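Local coordinates for protein phosphatidylserine synthase (Haemophilus influenzae, PDB 3HSI) that belongs to the phospholipase D superfamily, as a bacterial phosphatidylserine synthase built around mixed beta-sheets flanked by helices, at residues V270-F281 with L294-V305. Sequence-based numbering, arbitrary orientation.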
ATOM      1  N   VAL C 270      28.279   6.907   7.808  1.00 24.07           N
ATOM      2  CA  VAL C 270      29.186   6.027   8.527  1.00 23.80           C
ATOM      3  C   VAL C 270      30.643   6.256   8.096  1.00 24.88           C
ATOM      4  O   VAL C 270      30.966   6.202   6.905  1.00 24.80           O
ATOM      5  CB  VAL C 270      28.796   4.557   8.313  1.00 23.60           C
ATOM      6  CG1 VAL C 270      29.825   3.592   8.967  1.00 21.51           C
ATOM      7  CG2 VAL C 270      27.405   4.322   8.863  1.00 22.49           C
ATOM      8  N   GLN C 271      31.522   6.514   9.061  1.00 24.86           N
ATOM      9  CA  GLN C 271      32.926   6.710   8.741  1.00 25.67           C
ATOM     10  C   GLN C 271      33.735   5.426   8.935  1.00 25.52           C
ATOM     11  O   GLN C 271      34.686   5.178   8.189  1.00 26.52           O
ATOM     12  CB  GLN C 271      33.525   7.841   9.586  1.00 26.03           C
ATOM     13  CG  GLN C 271      32.848   9.195   9.401  1.00 28.38           C
ATOM     14  CD  GLN C 271      32.888   9.681   7.960  1.00 33.63           C
ATOM     15  OE1 GLN C 271      31.904   9.559   7.222  1.00 38.28           O
ATOM     16  NE2 GLN C 271      34.024  10.235   7.551  1.00 35.76           N
ATOM     17  N   LYS C 272      33.351   4.625   9.931  1.00 25.00           N
ATOM     18  CA  LYS C 272      34.096   3.439  10.345  1.00 25.14           C
ATOM     19  C   LYS C 272      33.226   2.191  10.496  1.00 24.46           C
ATOM     20  O   LYS C 272      33.520   1.156   9.900  1.00 24.73           O
ATOM     21  CB  LYS C 272      34.822   3.702  11.677  1.00 24.65           C
ATOM     22  CG  LYS C 272      36.048   4.575  11.525  1.00 28.00           C
ATOM     23  CD  LYS C 272      36.729   4.783  12.846  1.00 33.75           C
ATOM     24  CE  LYS C 272      38.064   5.474  12.650  1.00 38.13           C
ATOM     25  NZ  LYS C 272      39.200   4.537  12.417  1.00 40.11           N
ATOM     26  N   LYS C 273      32.191   2.273  11.336  1.00 23.85           N
ATOM     27  CA  LYS C 273      31.395   1.087  11.683  1.00 24.25           C
ATOM     28  C   LYS C 273      29.925   1.428  11.867  1.00 22.81           C
ATOM     29  O   LYS C 273      29.578   2.467  12.423  1.00 24.69           O
ATOM     30  CB  LYS C 273      31.968   0.332  12.920  1.00 24.23           C
ATOM     31  CG  LYS C 273      31.112  -0.873  13.334  1.00 27.93           C
ATOM     32  CD  LYS C 273      31.913  -2.111  13.798  1.00 34.24           C
ATOM     33  CE  LYS C 273      31.152  -2.892  14.868  1.00 34.36           C
ATOM     34  NZ  LYS C 273      31.342  -2.192  16.223  1.00 35.99           N
ATOM     35  N   LEU C 274      29.077   0.545  11.357  1.00 21.57           N
ATOM     36  CA  LEU C 274      27.635   0.632  11.509  1.00 20.13           C
ATOM     37  C   LEU C 274      27.201  -0.598  12.237  1.00 19.40           C
ATOM     38  O   LEU C 274      27.568  -1.696  11.851  1.00 20.27           O
ATOM     39  CB  LEU C 274      26.966   0.636  10.133  1.00 19.23           C
ATOM     40  CG  LEU C 274      25.442   0.579  10.081  1.00 18.54           C
ATOM     41  CD1 LEU C 274      24.873   1.792  10.810  1.00 17.08           C
ATOM     42  CD2 LEU C 274      24.960   0.544   8.573  1.00 18.80           C
ATOM     43  N   VAL C 275      26.421  -0.419  13.287  1.00 18.76           N
ATOM     44  CA  VAL C 275      25.790  -1.557  13.946  1.00 18.75           C
ATOM     45  C   VAL C 275      24.292  -1.425  13.782  1.00 19.10           C
ATOM     46  O   VAL C 275      23.752  -0.353  13.945  1.00 20.37           O
ATOM     47  CB  VAL C 275      26.145  -1.616  15.473  1.00 18.27           C
ATOM     48  CG1 VAL C 275      25.514  -2.848  16.138  1.00 15.87           C
ATOM     49  CG2 VAL C 275      27.687  -1.640  15.656  1.00 17.65           C
ATOM     50  N   ILE C 276      23.616  -2.522  13.497  1.00 19.80           N
ATOM     51  CA  ILE C 276      22.174  -2.505  13.300  1.00 20.46           C
ATOM     52  C   ILE C 276      21.571  -3.667  14.059  1.00 20.79           C
ATOM     53  O   ILE C 276      22.110  -4.784  14.040  1.00 20.87           O
ATOM     54  CB  ILE C 276      21.842  -2.729  11.808  1.00 20.63           C
ATOM     55  CG1 ILE C 276      22.440  -1.628  10.929  1.00 20.37           C
ATOM     56  CG2 ILE C 276      20.325  -2.849  11.598  1.00 21.26           C
ATOM     57  CD1 ILE C 276      22.431  -2.014   9.398  1.00 19.52           C
ATOM     58  N   CYS C 277      20.487  -3.395  14.776  1.00 22.06           N
ATOM     59  CA  CYS C 277      19.623  -4.440  15.331  1.00 22.64           C
ATOM     60  C   CYS C 277      18.308  -4.363  14.600  1.00 22.94           C
ATOM     61  O   CYS C 277      17.758  -3.276  14.418  1.00 22.69           O
ATOM     62  CB  CYS C 277      19.380  -4.203  16.812  1.00 22.76           C
ATOM     63  SG  CYS C 277      20.687  -4.900  17.835  1.00 27.15           S
ATOM     64  N   THR C 278      17.801  -5.508  14.175  1.00 23.25           N
ATOM     65  CA  THR C 278      16.483  -5.566  13.582  1.00 24.04           C
ATOM     66  C   THR C 278      15.920  -6.931  13.982  1.00 25.29           C
ATOM     67  O   THR C 278      16.689  -7.923  14.060  1.00 24.28           O
ATOM     68  CB  THR C 278      16.558  -5.376  12.000  1.00 23.97           C
ATOM     69  OG1 THR C 278      15.245  -5.411  11.443  1.00 25.60           O
ATOM     70  CG2 THR C 278      17.344  -6.459  11.337  1.00 24.39           C
ATOM     71  N   PRO C 279      14.591  -7.010  14.236  1.00 26.39           N
ATOM     72  CA  PRO C 279      13.970  -8.305  14.563  1.00 27.62           C
ATOM     73  C   PRO C 279      14.071  -9.331  13.434  1.00 29.11           C
ATOM     74  O   PRO C 279      14.549 -10.455  13.662  1.00 30.83           O
ATOM     75  CB  PRO C 279      12.510  -7.945  14.805  1.00 27.75           C
ATOM     76  CG  PRO C 279      12.508  -6.443  14.968  1.00 27.72           C
ATOM     77  CD  PRO C 279      13.599  -5.927  14.158  1.00 25.73           C
ATOM     78  N   TYR C 280      13.653  -8.932  12.236  1.00 29.98           N
ATOM     79  CA  TYR C 280      13.660  -9.794  11.031  1.00 31.46           C
ATOM     80  C   TYR C 280      14.651  -9.202  10.055  1.00 29.99           C
ATOM     81  O   TYR C 280      14.715  -7.992   9.920  1.00 30.70           O
ATOM     82  CB  TYR C 280      12.262  -9.830  10.344  1.00 31.60           C
ATOM     83  CG  TYR C 280      11.114  -9.678  11.330  1.00 37.21           C
ATOM     84  CD1 TYR C 280      10.754 -10.734  12.166  1.00 41.77           C
ATOM     85  CD2 TYR C 280      10.446  -8.460  11.484  1.00 41.52           C
ATOM     86  CE1 TYR C 280       9.736 -10.605  13.119  1.00 44.67           C
ATOM     87  CE2 TYR C 280       9.419  -8.309  12.435  1.00 45.92           C
ATOM     88  CZ  TYR C 280       9.064  -9.401  13.247  1.00 48.12           C
ATOM     89  OH  TYR C 280       8.055  -9.293  14.196  1.00 52.03           O
ATOM     90  N   PHE C 281      15.387 -10.041   9.344  1.00 28.60           N
ATOM     91  CA  PHE C 281      16.179  -9.564   8.239  1.00 27.09           C
ATOM     92  C   PHE C 281      15.300  -9.207   7.042  1.00 25.70           C
ATOM     93  O   PHE C 281      15.043 -10.048   6.178  1.00 24.04           O
ATOM     94  CB  PHE C 281      17.216 -10.600   7.821  1.00 27.25           C
ATOM     95  CG  PHE C 281      18.191 -10.079   6.849  1.00 27.78           C
ATOM     96  CD1 PHE C 281      19.255  -9.280   7.282  1.00 29.53           C
ATOM     97  CD2 PHE C 281      18.044 -10.343   5.497  1.00 29.38           C
ATOM     98  CE1 PHE C 281      20.175  -8.792   6.398  1.00 29.17           C
ATOM     99  CE2 PHE C 281      18.959  -9.844   4.585  1.00 29.98           C
ATOM    100  CZ  PHE C 281      20.024  -9.068   5.036  1.00 30.89           C
ATOM    101  N   LEU C 294      28.669   0.800   1.851  1.00 21.24           N
ATOM    102  CA  LEU C 294      29.527   0.766   3.020  1.00 21.51           C
ATOM    103  C   LEU C 294      30.509  -0.379   2.911  1.00 22.58           C
ATOM    104  O   LEU C 294      31.689  -0.182   3.109  1.00 22.64           O
ATOM    105  CB  LEU C 294      28.726   0.651   4.311  1.00 19.96           C
ATOM    106  CG  LEU C 294      27.842   1.869   4.615  1.00 21.67           C
ATOM    107  CD1 LEU C 294      27.037   1.626   5.850  1.00 18.09           C
ATOM    108  CD2 LEU C 294      28.706   3.218   4.709  1.00 19.24           C
ATOM    109  N   LEU C 295      30.012  -1.563   2.568  1.00 23.85           N
ATOM    110  CA  LEU C 295      30.863  -2.725   2.452  1.00 24.87           C
ATOM    111  C   LEU C 295      31.851  -2.568   1.308  1.00 25.51           C
ATOM    112  O   LEU C 295      33.024  -2.908   1.466  1.00 26.61           O
ATOM    113  CB  LEU C 295      30.046  -4.010   2.340  1.00 24.14           C
ATOM    114  CG  LEU C 295      29.313  -4.401   3.624  1.00 25.87           C
ATOM    115  CD1 LEU C 295      28.373  -5.561   3.331  1.00 26.31           C
ATOM    116  CD2 LEU C 295      30.237  -4.743   4.802  1.00 22.03           C
ATOM    117  N   GLU C 296      31.409  -2.011   0.181  1.00 26.01           N
ATOM    118  CA  GLU C 296      32.327  -1.746  -0.953  1.00 25.95           C
ATOM    119  C   GLU C 296      33.406  -0.689  -0.645  1.00 26.55           C
ATOM    120  O   GLU C 296      34.461  -0.647  -1.292  1.00 27.21           O
ATOM    121  CB  GLU C 296      31.538  -1.351  -2.209  1.00 25.80           C
ATOM    122  N   ASN C 297      33.140   0.173   0.322  1.00 26.32           N
ATOM    123  CA  ASN C 297      34.042   1.269   0.645  1.00 26.63           C
ATOM    124  C   ASN C 297      34.809   1.036   1.926  1.00 26.12           C
ATOM    125  O   ASN C 297      35.310   1.975   2.518  1.00 26.18           O
ATOM    126  CB  ASN C 297      33.271   2.608   0.748  1.00 26.96           C
ATOM    127  CG  ASN C 297      32.789   3.107  -0.607  1.00 29.54           C
ATOM    128  OD1 ASN C 297      33.456   2.934  -1.614  1.00 29.88           O
ATOM    129  ND2 ASN C 297      31.623   3.726  -0.630  1.00 34.01           N
ATOM    130  N   GLY C 298      34.865  -0.206   2.382  1.00 26.41           N
ATOM    131  CA  GLY C 298      35.715  -0.554   3.520  1.00 25.22           C
ATOM    132  C   GLY C 298      35.183  -0.285   4.922  1.00 25.11           C
ATOM    133  O   GLY C 298      35.902  -0.507   5.903  1.00 24.52           O
ATOM    134  N   LYS C 299      33.937   0.151   5.053  1.00 23.91           N
ATOM    135  CA  LYS C 299      33.420   0.379   6.407  1.00 24.37           C
ATOM    136  C   LYS C 299      33.023  -0.966   6.996  1.00 24.13           C
ATOM    137  O   LYS C 299      32.753  -1.912   6.256  1.00 24.24           O
ATOM    138  CB  LYS C 299      32.235   1.352   6.435  1.00 24.21           C
ATOM    139  CG  LYS C 299      32.238   2.471   5.387  1.00 26.38           C
ATOM    140  CD  LYS C 299      33.506   3.275   5.413  1.00 29.52           C
ATOM    141  CE  LYS C 299      33.339   4.626   4.760  1.00 29.86           C
ATOM    142  NZ  LYS C 299      34.491   5.402   5.270  1.00 30.95           N
ATOM    143  N   ARG C 300      33.002  -1.061   8.316  1.00 23.21           N
ATOM    144  CA  ARG C 300      32.542  -2.277   8.963  1.00 23.19           C
ATOM    145  C   ARG C 300      31.041  -2.202   9.237  1.00 21.88           C
ATOM    146  O   ARG C 300      30.502  -1.112   9.488  1.00 21.37           O
ATOM    147  CB  ARG C 300      33.268  -2.481  10.293  1.00 23.38           C
ATOM    148  CG  ARG C 300      34.772  -2.370  10.181  1.00 29.50           C
ATOM    149  CD  ARG C 300      35.355  -3.523   9.441  1.00 34.22           C
ATOM    150  NE  ARG C 300      36.808  -3.488   9.411  1.00 40.28           N
ATOM    151  CZ  ARG C 300      37.537  -3.332   8.310  1.00 44.35           C
ATOM    152  NH1 ARG C 300      36.957  -3.189   7.120  1.00 46.19           N
ATOM    153  NH2 ARG C 300      38.860  -3.334   8.390  1.00 45.45           N
ATOM    154  N   VAL C 301      30.397  -3.369   9.226  1.00 20.56           N
ATOM    155  CA  VAL C 301      28.968  -3.477   9.449  1.00 20.54           C
ATOM    156  C   VAL C 301      28.711  -4.699  10.306  1.00 20.92           C
ATOM    157  O   VAL C 301      29.215  -5.796  10.024  1.00 20.40           O
ATOM    158  CB  VAL C 301      28.150  -3.641   8.108  1.00 21.31           C
ATOM    159  CG1 VAL C 301      26.627  -3.807   8.420  1.00 19.04           C
ATOM    160  CG2 VAL C 301      28.423  -2.477   7.143  1.00 17.48           C
ATOM    161  N   GLU C 302      27.921  -4.495  11.350  1.00 20.43           N
ATOM    162  CA  GLU C 302      27.508  -5.574  12.204  1.00 20.50           C
ATOM    163  C   GLU C 302      25.971  -5.635  12.193  1.00 19.69           C
ATOM    164  O   GLU C 302      25.312  -4.655  12.444  1.00 19.57           O
ATOM    165  CB  GLU C 302      28.048  -5.333  13.628  1.00 20.33           C
ATOM    166  CG  GLU C 302      27.614  -6.395  14.611  1.00 25.02           C
ATOM    167  CD  GLU C 302      28.080  -6.130  16.037  1.00 34.94           C
ATOM    168  OE1 GLU C 302      28.794  -5.115  16.279  1.00 38.08           O
ATOM    169  OE2 GLU C 302      27.748  -6.960  16.926  1.00 38.79           O
ATOM    170  N   ILE C 303      25.402  -6.797  11.915  1.00 19.55           N
ATOM    171  CA  ILE C 303      23.953  -6.925  11.902  1.00 20.45           C
ATOM    172  C   ILE C 303      23.565  -8.008  12.875  1.00 20.45           C
ATOM    173  O   ILE C 303      24.141  -9.108  12.856  1.00 20.53           O
ATOM    174  CB  ILE C 303      23.432  -7.255  10.480  1.00 21.14           C
ATOM    175  CG1 ILE C 303      23.905  -6.169   9.493  1.00 20.33           C
ATOM    176  CG2 ILE C 303      21.891  -7.403  10.516  1.00 21.17           C
ATOM    177  CD1 ILE C 303      23.644  -6.478   7.975  1.00 22.47           C
ATOM    178  N   ILE C 304      22.634  -7.685  13.764  1.00 19.90           N
ATOM    179  CA  ILE C 304      22.206  -8.632  14.769  1.00 20.24           C
ATOM    180  C   ILE C 304      20.722  -8.887  14.566  1.00 20.89           C
ATOM    181  O   ILE C 304      19.927  -7.974  14.655  1.00 21.06           O
ATOM    182  CB  ILE C 304      22.454  -8.081  16.223  1.00 19.91           C
ATOM    183  CG1 ILE C 304      23.842  -7.431  16.309  1.00 19.33           C
ATOM    184  CG2 ILE C 304      22.263  -9.201  17.259  1.00 19.03           C
ATOM    185  CD1 ILE C 304      24.304  -6.907  17.779  1.00 20.18           C
ATOM    186  N   VAL C 305      20.359 -10.133  14.288  1.00 21.93           N
ATOM    187  CA  VAL C 305      18.963 -10.542  14.132  1.00 21.78           C
ATOM    188  C   VAL C 305      18.729 -11.789  14.947  1.00 22.05           C
ATOM    189  O   VAL C 305      19.679 -12.417  15.413  1.00 22.72           O
ATOM    190  CB  VAL C 305      18.615 -10.861  12.640  1.00 22.56           C
ATOM    191  CG1 VAL C 305      18.582  -9.588  11.850  1.00 22.71           C
ATOM    192  CG2 VAL C 305      19.639 -11.825  12.044  1.00 21.17           C
TER
HETATM  193  O   HOH W   1      36.247   0.865   8.712  1.00 32.46           O
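Leu274 and Ile276 exchange backbone hydrogen bonds with Arg300, Glu302 and Ile304, joining strands 273-277 and 300-305 side by side in parallel, their axes 9° apart. The series starts with Arg300 N to Lys272 O (2.8 Å) and ends at a longer bond from Thr278 N to Ile304 O (3.3 Å). Beyond its first end, Lys299 NZ donates to Gln271 O at 2.9 Å, arriving well above the carbonyl plane, and a water joins Lys272 O to Gly298 O. Gly298, with positive phi, closes helix 285-296 in a Schellman motif and turns the chain into the second strand.

Among charged groups, Glu302 stands extended with CG anti to its backbone N (chi1 178°), which lays its carboxylate alongside Val275, with Glu302 OE1 3.7 Å from Val275 CG2. The bent chain of Lys273 brings NZ only to a long salt bridge with the same OE1 (3.9 Å). Arg416 and Arg354 bind the two carboxylate oxygens of this buried acid and probably favour its ionised form.

On the opposite sheet face, the side chains of Leu274 and Leu294 cross at about a right angle, with Leu274 CD2 3.6 Å from Leu294 CD1, and the Phe281 ring turns an edge to Ile303 CD1. Past the last bridged pair, Thr278 CG2 and Val305 CG1 lie side by side in tighter than usual van der Waals contact (3.4 Å).

The two strands are linked by helix 285-296 in a beta-alpha-beta unit; strand 367-370 runs antiparallel beside 273-277, strand 351-356 parallel beside 300-305, and helix 327-341 covers Phe281, Ile303 and Val305.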